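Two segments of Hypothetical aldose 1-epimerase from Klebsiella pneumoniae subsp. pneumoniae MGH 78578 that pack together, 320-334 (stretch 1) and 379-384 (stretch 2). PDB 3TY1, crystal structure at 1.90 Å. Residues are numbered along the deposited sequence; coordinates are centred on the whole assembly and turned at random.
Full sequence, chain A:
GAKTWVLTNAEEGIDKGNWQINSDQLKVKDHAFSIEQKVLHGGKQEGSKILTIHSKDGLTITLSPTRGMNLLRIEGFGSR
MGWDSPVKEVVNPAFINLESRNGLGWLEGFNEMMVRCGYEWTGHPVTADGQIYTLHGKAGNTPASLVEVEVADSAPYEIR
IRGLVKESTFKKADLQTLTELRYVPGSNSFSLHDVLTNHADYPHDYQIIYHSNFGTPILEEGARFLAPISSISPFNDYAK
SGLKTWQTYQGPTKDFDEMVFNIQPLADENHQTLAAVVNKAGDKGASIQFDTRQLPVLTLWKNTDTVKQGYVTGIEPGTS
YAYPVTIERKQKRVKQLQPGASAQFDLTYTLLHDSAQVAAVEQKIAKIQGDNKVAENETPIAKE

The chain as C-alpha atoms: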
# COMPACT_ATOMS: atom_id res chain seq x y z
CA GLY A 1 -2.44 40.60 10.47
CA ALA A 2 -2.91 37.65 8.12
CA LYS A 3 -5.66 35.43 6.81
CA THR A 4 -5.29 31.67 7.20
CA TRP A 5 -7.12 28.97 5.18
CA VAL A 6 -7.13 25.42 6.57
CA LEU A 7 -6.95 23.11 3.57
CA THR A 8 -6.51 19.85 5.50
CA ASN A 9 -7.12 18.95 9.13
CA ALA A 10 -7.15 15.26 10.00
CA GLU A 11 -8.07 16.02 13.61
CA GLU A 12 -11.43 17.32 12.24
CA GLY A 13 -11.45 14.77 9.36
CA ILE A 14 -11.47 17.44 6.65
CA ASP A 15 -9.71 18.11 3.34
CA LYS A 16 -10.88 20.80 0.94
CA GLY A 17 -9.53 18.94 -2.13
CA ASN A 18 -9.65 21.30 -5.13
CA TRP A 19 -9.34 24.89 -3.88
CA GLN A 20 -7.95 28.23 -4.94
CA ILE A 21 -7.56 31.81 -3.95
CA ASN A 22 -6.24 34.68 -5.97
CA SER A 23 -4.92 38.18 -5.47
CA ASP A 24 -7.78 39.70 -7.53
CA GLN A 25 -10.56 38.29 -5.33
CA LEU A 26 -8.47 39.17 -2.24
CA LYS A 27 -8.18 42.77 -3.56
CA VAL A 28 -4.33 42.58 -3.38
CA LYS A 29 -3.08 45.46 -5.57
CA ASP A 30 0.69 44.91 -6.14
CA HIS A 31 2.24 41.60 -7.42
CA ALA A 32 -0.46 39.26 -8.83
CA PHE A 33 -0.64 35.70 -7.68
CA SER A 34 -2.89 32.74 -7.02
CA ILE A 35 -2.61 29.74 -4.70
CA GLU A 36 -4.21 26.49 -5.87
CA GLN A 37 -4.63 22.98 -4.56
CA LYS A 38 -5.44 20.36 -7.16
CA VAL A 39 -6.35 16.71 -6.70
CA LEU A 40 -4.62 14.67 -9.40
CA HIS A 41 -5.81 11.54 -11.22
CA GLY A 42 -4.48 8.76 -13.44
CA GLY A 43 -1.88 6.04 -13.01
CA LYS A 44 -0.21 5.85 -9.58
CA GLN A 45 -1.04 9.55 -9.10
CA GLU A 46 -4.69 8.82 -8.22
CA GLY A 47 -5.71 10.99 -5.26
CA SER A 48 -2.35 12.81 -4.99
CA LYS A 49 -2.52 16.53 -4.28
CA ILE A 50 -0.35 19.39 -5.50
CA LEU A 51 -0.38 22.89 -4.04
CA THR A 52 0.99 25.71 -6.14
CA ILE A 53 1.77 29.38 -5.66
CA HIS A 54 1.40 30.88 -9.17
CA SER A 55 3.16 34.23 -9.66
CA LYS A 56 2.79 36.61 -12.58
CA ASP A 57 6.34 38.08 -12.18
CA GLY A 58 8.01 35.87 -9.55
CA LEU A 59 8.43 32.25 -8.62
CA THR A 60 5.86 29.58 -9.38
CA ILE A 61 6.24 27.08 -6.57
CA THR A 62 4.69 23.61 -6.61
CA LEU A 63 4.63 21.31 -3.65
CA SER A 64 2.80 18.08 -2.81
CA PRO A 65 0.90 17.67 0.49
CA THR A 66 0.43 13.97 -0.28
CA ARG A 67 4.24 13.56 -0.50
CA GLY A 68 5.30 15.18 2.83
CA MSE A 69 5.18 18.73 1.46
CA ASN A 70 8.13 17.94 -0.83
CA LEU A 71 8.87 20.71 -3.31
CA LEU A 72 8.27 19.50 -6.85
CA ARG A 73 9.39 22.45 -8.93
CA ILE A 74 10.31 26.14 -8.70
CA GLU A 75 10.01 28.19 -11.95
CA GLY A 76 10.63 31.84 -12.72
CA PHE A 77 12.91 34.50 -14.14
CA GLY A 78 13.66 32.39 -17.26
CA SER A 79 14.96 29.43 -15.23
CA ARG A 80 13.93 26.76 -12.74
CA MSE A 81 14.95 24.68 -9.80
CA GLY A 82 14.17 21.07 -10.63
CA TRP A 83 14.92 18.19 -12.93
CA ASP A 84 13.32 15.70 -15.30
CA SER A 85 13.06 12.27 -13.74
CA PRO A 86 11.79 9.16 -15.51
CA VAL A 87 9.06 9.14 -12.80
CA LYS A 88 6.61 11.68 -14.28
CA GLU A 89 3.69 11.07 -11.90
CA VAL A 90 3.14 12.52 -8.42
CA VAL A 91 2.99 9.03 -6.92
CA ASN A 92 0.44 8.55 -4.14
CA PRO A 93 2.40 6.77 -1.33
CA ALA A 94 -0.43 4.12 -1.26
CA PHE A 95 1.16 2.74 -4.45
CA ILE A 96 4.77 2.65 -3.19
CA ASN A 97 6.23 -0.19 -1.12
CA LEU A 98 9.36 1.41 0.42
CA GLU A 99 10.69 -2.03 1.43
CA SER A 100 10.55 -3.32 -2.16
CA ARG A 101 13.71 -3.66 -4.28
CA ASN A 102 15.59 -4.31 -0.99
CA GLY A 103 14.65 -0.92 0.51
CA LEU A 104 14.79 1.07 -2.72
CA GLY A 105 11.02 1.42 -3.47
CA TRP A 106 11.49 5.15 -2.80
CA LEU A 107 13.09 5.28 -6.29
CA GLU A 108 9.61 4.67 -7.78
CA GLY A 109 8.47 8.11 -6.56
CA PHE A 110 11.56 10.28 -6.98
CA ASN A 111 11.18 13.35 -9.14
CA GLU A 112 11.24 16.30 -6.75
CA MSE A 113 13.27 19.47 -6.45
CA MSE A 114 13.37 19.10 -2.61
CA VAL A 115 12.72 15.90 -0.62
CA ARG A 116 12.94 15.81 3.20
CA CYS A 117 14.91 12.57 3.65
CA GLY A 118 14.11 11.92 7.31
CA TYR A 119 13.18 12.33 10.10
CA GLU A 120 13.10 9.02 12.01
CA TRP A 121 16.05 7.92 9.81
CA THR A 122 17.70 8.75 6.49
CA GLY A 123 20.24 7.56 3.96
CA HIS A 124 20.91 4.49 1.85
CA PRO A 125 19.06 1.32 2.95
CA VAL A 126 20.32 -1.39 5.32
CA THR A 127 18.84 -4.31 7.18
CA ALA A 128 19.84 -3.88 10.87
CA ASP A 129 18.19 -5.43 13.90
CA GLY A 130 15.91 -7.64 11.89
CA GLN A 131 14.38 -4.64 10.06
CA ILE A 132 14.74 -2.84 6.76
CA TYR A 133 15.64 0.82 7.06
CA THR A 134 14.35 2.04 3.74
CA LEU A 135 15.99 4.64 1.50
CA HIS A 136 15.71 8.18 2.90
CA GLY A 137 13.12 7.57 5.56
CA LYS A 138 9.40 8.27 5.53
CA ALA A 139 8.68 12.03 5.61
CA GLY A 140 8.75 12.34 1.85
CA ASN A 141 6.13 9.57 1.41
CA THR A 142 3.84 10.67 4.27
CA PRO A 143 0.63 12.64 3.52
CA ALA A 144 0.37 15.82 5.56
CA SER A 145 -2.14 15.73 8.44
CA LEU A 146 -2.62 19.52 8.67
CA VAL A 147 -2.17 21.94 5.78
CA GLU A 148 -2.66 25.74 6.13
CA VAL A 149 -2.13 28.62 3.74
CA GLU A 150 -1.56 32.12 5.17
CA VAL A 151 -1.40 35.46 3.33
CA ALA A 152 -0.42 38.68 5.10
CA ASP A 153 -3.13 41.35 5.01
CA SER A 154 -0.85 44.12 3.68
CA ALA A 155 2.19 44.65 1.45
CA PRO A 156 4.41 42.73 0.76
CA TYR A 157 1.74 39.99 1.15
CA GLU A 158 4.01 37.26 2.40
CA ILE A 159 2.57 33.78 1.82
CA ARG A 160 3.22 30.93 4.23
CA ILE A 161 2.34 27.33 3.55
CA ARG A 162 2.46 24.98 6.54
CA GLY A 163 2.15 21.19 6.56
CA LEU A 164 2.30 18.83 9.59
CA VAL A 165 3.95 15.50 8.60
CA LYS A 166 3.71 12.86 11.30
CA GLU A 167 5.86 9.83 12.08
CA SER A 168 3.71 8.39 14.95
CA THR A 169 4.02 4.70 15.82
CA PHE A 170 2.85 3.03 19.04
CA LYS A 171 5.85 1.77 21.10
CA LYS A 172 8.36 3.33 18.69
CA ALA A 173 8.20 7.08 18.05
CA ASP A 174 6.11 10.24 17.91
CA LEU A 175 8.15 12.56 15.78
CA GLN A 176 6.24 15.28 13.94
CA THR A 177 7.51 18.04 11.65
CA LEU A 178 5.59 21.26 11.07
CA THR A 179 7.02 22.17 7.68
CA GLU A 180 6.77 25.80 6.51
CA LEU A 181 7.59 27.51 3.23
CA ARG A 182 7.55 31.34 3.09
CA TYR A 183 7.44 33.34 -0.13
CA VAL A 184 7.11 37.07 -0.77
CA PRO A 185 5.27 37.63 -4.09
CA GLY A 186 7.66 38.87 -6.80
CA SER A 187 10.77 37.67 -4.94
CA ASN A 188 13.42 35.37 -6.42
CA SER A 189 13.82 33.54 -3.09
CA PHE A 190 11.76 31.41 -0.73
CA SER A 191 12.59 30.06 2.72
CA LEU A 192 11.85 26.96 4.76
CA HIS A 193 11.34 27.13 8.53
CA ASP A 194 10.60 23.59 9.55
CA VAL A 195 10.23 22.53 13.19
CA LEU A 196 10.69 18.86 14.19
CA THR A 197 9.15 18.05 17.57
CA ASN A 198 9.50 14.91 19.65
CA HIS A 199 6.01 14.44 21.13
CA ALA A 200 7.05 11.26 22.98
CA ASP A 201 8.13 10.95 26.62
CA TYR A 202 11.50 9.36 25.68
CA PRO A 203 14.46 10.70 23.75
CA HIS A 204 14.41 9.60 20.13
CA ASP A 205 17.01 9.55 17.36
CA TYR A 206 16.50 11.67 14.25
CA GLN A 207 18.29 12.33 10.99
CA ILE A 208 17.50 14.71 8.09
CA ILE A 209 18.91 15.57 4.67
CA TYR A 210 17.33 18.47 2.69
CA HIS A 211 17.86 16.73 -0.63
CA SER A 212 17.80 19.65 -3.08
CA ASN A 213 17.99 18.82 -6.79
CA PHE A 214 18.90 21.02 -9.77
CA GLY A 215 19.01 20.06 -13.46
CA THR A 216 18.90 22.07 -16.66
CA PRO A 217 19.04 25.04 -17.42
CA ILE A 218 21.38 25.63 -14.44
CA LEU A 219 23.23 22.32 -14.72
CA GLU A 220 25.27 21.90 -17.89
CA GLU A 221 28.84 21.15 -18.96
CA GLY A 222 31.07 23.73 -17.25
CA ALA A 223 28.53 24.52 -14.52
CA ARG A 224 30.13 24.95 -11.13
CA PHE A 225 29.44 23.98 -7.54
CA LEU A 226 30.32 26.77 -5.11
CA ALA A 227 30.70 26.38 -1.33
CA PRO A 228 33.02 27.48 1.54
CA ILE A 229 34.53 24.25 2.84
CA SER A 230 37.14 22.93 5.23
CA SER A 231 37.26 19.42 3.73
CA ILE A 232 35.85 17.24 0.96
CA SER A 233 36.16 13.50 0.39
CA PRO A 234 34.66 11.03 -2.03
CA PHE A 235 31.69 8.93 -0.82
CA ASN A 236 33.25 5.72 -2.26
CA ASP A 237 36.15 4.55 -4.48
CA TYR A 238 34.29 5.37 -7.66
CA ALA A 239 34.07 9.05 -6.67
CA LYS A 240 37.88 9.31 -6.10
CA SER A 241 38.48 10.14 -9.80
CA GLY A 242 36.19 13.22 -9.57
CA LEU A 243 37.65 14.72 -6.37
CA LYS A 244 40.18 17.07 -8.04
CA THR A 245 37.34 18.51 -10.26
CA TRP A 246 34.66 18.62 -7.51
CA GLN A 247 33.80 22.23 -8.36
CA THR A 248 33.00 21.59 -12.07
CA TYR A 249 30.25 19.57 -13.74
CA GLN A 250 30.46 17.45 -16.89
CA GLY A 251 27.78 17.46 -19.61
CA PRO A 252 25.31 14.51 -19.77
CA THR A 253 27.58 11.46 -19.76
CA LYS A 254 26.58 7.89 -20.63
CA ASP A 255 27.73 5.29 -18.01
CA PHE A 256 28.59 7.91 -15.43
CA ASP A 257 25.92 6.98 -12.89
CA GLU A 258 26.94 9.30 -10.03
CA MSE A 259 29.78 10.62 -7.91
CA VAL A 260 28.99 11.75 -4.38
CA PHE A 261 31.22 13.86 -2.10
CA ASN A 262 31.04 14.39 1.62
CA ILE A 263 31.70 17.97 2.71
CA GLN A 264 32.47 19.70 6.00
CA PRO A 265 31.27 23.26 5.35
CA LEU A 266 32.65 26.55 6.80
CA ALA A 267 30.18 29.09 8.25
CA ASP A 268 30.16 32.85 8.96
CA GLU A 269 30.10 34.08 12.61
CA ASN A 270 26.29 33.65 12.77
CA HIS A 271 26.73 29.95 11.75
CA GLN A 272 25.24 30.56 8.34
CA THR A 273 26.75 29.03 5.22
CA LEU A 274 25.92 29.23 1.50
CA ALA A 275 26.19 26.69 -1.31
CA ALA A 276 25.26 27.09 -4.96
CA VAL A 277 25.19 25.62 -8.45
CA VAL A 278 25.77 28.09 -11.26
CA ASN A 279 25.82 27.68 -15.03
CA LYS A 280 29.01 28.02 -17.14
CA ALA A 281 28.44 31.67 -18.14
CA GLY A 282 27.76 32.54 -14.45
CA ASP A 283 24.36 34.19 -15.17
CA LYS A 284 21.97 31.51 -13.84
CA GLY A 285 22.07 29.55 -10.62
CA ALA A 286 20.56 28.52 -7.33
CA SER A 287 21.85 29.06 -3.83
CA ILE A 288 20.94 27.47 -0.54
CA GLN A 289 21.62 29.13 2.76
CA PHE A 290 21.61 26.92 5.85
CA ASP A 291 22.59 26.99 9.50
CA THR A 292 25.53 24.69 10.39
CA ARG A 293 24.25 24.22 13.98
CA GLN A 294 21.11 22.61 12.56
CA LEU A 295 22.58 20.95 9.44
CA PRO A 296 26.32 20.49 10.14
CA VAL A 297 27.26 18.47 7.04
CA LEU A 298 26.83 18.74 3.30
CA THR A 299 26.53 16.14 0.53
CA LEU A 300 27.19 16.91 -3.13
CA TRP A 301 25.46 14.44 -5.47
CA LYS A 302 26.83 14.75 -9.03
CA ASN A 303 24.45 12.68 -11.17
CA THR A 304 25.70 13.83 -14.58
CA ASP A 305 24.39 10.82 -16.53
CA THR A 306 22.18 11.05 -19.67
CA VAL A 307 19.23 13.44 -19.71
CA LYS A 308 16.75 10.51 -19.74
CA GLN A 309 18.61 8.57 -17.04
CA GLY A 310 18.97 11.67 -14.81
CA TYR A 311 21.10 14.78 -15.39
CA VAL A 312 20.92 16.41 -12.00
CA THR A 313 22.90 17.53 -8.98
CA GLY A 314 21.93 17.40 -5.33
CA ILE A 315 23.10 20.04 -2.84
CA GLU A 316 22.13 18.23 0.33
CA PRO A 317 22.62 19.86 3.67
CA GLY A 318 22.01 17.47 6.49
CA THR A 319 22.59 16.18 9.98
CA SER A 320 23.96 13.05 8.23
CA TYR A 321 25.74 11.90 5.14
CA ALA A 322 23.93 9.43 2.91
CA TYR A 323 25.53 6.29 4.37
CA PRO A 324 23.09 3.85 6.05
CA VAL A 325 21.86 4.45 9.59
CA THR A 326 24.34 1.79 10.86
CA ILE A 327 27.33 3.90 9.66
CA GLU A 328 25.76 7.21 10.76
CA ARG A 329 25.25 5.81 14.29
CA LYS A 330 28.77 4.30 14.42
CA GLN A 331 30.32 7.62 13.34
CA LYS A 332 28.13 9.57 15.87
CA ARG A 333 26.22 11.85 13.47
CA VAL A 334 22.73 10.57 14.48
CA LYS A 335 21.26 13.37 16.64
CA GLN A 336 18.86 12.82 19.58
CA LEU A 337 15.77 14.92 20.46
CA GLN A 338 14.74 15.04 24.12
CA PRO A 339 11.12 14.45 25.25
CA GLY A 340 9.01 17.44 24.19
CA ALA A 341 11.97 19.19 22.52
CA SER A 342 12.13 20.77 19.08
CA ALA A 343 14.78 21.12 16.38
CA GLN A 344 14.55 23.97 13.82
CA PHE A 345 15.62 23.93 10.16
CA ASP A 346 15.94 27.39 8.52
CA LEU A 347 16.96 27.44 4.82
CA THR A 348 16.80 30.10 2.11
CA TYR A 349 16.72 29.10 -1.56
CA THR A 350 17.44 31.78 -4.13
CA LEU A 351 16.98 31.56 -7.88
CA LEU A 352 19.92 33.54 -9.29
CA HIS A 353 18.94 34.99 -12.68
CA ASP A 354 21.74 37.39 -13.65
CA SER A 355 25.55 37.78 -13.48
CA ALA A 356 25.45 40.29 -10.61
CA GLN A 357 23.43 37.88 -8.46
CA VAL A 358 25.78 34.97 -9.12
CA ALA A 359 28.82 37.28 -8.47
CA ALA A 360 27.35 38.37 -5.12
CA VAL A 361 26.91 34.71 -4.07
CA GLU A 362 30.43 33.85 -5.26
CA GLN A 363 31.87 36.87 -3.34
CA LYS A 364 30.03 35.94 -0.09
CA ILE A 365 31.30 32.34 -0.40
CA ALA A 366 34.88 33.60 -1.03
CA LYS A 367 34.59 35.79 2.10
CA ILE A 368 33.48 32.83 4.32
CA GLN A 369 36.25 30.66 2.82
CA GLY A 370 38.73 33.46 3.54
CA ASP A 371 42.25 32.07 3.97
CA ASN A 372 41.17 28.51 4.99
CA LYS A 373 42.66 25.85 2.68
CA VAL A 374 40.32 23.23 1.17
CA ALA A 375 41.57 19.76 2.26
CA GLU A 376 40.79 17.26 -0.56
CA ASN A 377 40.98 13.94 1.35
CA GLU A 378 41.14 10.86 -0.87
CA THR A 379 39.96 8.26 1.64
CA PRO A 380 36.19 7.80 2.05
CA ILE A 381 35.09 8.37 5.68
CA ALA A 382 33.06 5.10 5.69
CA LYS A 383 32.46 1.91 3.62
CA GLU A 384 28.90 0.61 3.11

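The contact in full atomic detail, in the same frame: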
# COMPACT_ATOMS: atom_id res chain seq x y z
N SER A 320 23.24 14.26 8.62
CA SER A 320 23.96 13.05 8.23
C SER A 320 24.40 13.10 6.78
O SER A 320 23.88 13.88 5.95
CB SER A 320 23.06 11.80 8.43
OG SER A 320 23.24 11.18 9.68
N TYR A 321 25.39 12.26 6.50
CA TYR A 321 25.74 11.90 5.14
C TYR A 321 24.80 10.77 4.74
O TYR A 321 24.02 10.27 5.56
CB TYR A 321 27.23 11.49 5.02
CG TYR A 321 28.17 12.63 5.32
CD1 TYR A 321 28.17 13.80 4.53
CD2 TYR A 321 29.08 12.55 6.37
CE1 TYR A 321 29.09 14.85 4.81
CE2 TYR A 321 29.95 13.59 6.65
CZ TYR A 321 29.96 14.74 5.88
OH TYR A 321 30.85 15.77 6.18
N ALA A 322 24.87 10.38 3.47
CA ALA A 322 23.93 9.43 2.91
C ALA A 322 24.25 7.95 3.15
O ALA A 322 23.56 7.06 2.59
CB ALA A 322 23.75 9.72 1.38
N TYR A 323 25.27 7.66 3.95
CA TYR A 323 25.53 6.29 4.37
C TYR A 323 24.34 5.76 5.16
O TYR A 323 23.55 6.54 5.64
CB TYR A 323 26.79 6.17 5.23
CG TYR A 323 28.06 6.59 4.54
CD1 TYR A 323 28.60 5.81 3.54
CD2 TYR A 323 28.71 7.77 4.90
CE1 TYR A 323 29.78 6.20 2.90
CE2 TYR A 323 29.89 8.17 4.27
CZ TYR A 323 30.41 7.38 3.26
OH TYR A 323 31.55 7.74 2.61
N PRO A 324 24.19 4.42 5.28
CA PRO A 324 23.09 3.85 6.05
C PRO A 324 23.15 4.21 7.53
O PRO A 324 24.19 4.60 8.03
CB PRO A 324 23.25 2.34 5.85
CG PRO A 324 24.07 2.18 4.65
CD PRO A 324 24.98 3.37 4.61
N VAL A 325 22.02 4.07 8.19
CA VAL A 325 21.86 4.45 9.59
C VAL A 325 22.86 3.73 10.52
O VAL A 325 23.25 4.30 11.55
CB VAL A 325 20.40 4.25 10.05
CG1 VAL A 325 20.03 2.75 10.07
CG2 VAL A 325 20.16 4.93 11.39
N THR A 326 23.29 2.52 10.14
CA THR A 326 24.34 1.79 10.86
C THR A 326 25.66 2.57 10.89
O THR A 326 26.28 2.69 11.92
CB THR A 326 24.57 0.37 10.24
OG1 THR A 326 24.66 0.49 8.81
CG2 THR A 326 23.44 -0.57 10.59
N ILE A 327 26.09 3.11 9.75
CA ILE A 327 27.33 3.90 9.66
C ILE A 327 27.18 5.24 10.35
O ILE A 327 28.05 5.65 11.13
CB ILE A 327 27.80 4.05 8.19
CG1 ILE A 327 28.42 2.72 7.74
CG2 ILE A 327 28.77 5.20 8.02
CD1 ILE A 327 28.39 2.48 6.26
N GLU A 328 26.03 5.90 10.13
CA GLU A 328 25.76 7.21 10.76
C GLU A 328 25.68 7.14 12.29
O GLU A 328 26.08 8.10 12.97
CB GLU A 328 24.52 7.87 10.16
CG GLU A 328 24.68 8.15 8.68
CD GLU A 328 25.78 9.15 8.37
OE1 GLU A 328 25.68 10.31 8.84
OE2 GLU A 328 26.77 8.78 7.68
N ARG A 329 25.21 6.02 12.84
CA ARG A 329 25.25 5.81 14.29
C ARG A 329 26.69 5.58 14.78
O ARG A 329 27.14 6.21 15.76
CB ARG A 329 24.44 4.58 14.70
CG ARG A 329 22.93 4.78 14.66
CD ARG A 329 22.28 3.42 14.63
NE ARG A 329 20.83 3.49 14.55
CZ ARG A 329 20.03 2.43 14.42
NH1 ARG A 329 20.52 1.18 14.37
NH2 ARG A 329 18.73 2.62 14.33
N LYS A 330 27.39 4.68 14.09
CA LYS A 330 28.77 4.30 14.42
C LYS A 330 29.64 5.54 14.44
O LYS A 330 30.36 5.77 15.38
CB LYS A 330 29.33 3.29 13.40
CG LYS A 330 30.60 2.54 13.81
CD LYS A 330 30.26 1.23 14.55
CE LYS A 330 31.51 0.41 14.91
NZ LYS A 330 32.42 1.19 15.76
N GLN A 331 29.52 6.39 13.42
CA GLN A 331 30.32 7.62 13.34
C GLN A 331 29.70 8.83 14.09
O GLN A 331 30.16 9.95 13.91
CB GLN A 331 30.68 7.93 11.89
CG GLN A 331 31.34 6.73 11.21
CD GLN A 331 32.00 7.06 9.91
OE1 GLN A 331 31.63 8.01 9.23
NE2 GLN A 331 33.00 6.26 9.54
N LYS A 332 28.68 8.59 14.92
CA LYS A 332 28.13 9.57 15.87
C LYS A 332 27.48 10.81 15.27
O LYS A 332 27.49 11.87 15.89
CB LYS A 332 29.21 10.00 16.89
CG LYS A 332 29.97 8.89 17.55
CD LYS A 332 29.07 7.95 18.33
CE LYS A 332 29.90 7.17 19.38
NZ LYS A 332 29.18 5.94 19.84
N ARG A 333 26.93 10.72 14.06
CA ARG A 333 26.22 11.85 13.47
C ARG A 333 24.69 11.80 13.71
O ARG A 333 24.02 12.81 13.51
CB ARG A 333 26.55 11.97 11.99
CG ARG A 333 27.96 12.46 11.73
CD ARG A 333 28.20 12.62 10.24
NE ARG A 333 28.26 11.32 9.56
CZ ARG A 333 29.36 10.59 9.43
NH1 ARG A 333 30.53 11.01 9.90
NH2 ARG A 333 29.30 9.41 8.81
N VAL A 334 24.15 10.65 14.16
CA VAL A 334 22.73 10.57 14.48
C VAL A 334 22.47 11.45 15.72
O VAL A 334 23.06 11.24 16.76
CB VAL A 334 22.28 9.12 14.72
CG1 VAL A 334 20.84 9.07 15.20
CG2 VAL A 334 22.44 8.33 13.44
N THR A 379 40.55 9.42 1.01
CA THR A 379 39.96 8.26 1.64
C THR A 379 38.52 8.53 2.04
O THR A 379 38.27 9.50 2.76
CB THR A 379 40.74 7.85 2.90
OG1 THR A 379 42.11 7.71 2.55
CG2 THR A 379 40.24 6.51 3.46
N PRO A 380 37.57 7.68 1.58
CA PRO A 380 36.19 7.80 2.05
C PRO A 380 36.12 7.66 3.57
O PRO A 380 36.91 6.89 4.14
CB PRO A 380 35.49 6.60 1.39
CG PRO A 380 36.32 6.27 0.23
CD PRO A 380 37.72 6.57 0.62
N ILE A 381 35.23 8.40 4.22
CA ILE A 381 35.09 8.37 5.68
C ILE A 381 34.41 7.09 6.20
O ILE A 381 34.52 6.77 7.38
CB ILE A 381 34.41 9.65 6.25
CG1 ILE A 381 32.94 9.76 5.86
CG2 ILE A 381 35.15 10.92 5.80
CD1 ILE A 381 32.35 11.05 6.35
N ALA A 382 33.71 6.35 5.31
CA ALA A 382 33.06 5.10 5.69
C ALA A 382 32.95 4.19 4.48
O ALA A 382 33.19 4.62 3.37
CB ALA A 382 31.70 5.37 6.29
N LYS A 383 32.63 2.91 4.71
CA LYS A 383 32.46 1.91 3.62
C LYS A 383 31.14 1.21 3.88
O LYS A 383 30.96 0.64 4.94
CB LYS A 383 33.61 0.87 3.62
N GLU A 384 30.21 1.26 2.92
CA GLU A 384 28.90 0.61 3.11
C GLU A 384 28.89 -0.78 2.46
O GLU A 384 29.93 -1.43 2.34
CB GLU A 384 27.72 1.50 2.62
CG GLU A 384 27.86 2.09 1.23
CD GLU A 384 26.56 2.68 0.68
OE1 GLU A 384 26.07 3.68 1.24
OE2 GLU A 384 26.04 2.16 -0.32
OXT GLU A 384 27.87 -1.33 2.04

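The chain's last residues, 379-384, follow an irregular course; from Pro380 on they pack against the loops flanking a short helix, 325-330, and against Ile327 within it. The contact is small, burying 434 Å² in all, and it works mainly by fit of shape.

At its centre the methyl group of Ala382 is the bump. Its CA-to-CB bond points toward stretch 1, and Ala382 CB sits almost squarely over one face of the Tyr323 ring, 3.8 Å from the centroid and 8° off the normal, a CH-pi contact. The hollow is completed by Ile327, whose CG2 comes within 3.4 Å of Ala382 CB, and by Gln331, whose NE2 is 3.6 Å from Ala382 CB. Alanine suits this place because one carbon is enough to touch all three walls. Tyr323 reaches it although its CA-to-CB bond runs sideways, since the m rotamer brings the flat ring up to the tail.

Ile381 supplies a longer projection. Ile381 CG1 lies 3.8 Å from Tyr323 CE2, and the t chi2 carries Ile381 CD1 to 3.5 Å from Tyr321 CE2 and 4.0 Å from Arg333 NH1, so an aliphatic arm rests among two aromatic rings and a guanidinium.

The single hydrogen bond across the contact is short and nearly straight: Gln331 NE2 donates to Ile381 O at 2.7 Å, 171° at the hydrogen. The amide suits a two-sided role, for Gln331 OE1 accepts from Arg333 NH2 at 2.8 Å, and Arg333 NH2 is in turn salt-bridged to Glu328 OE2, also at 2.8 Å. The residue that fastens the tail is thus itself braced.

Farther along, Ile327 CD1 packs 3.4 Å from Lys383 O and 3.8 Å from Glu384 CB. Glu384 OE1 reaches 3.6 Å from Pro324 CD, while both side-chain oxygens, OE1 and OE2, are hydrogen-bonded elsewhere in the structure.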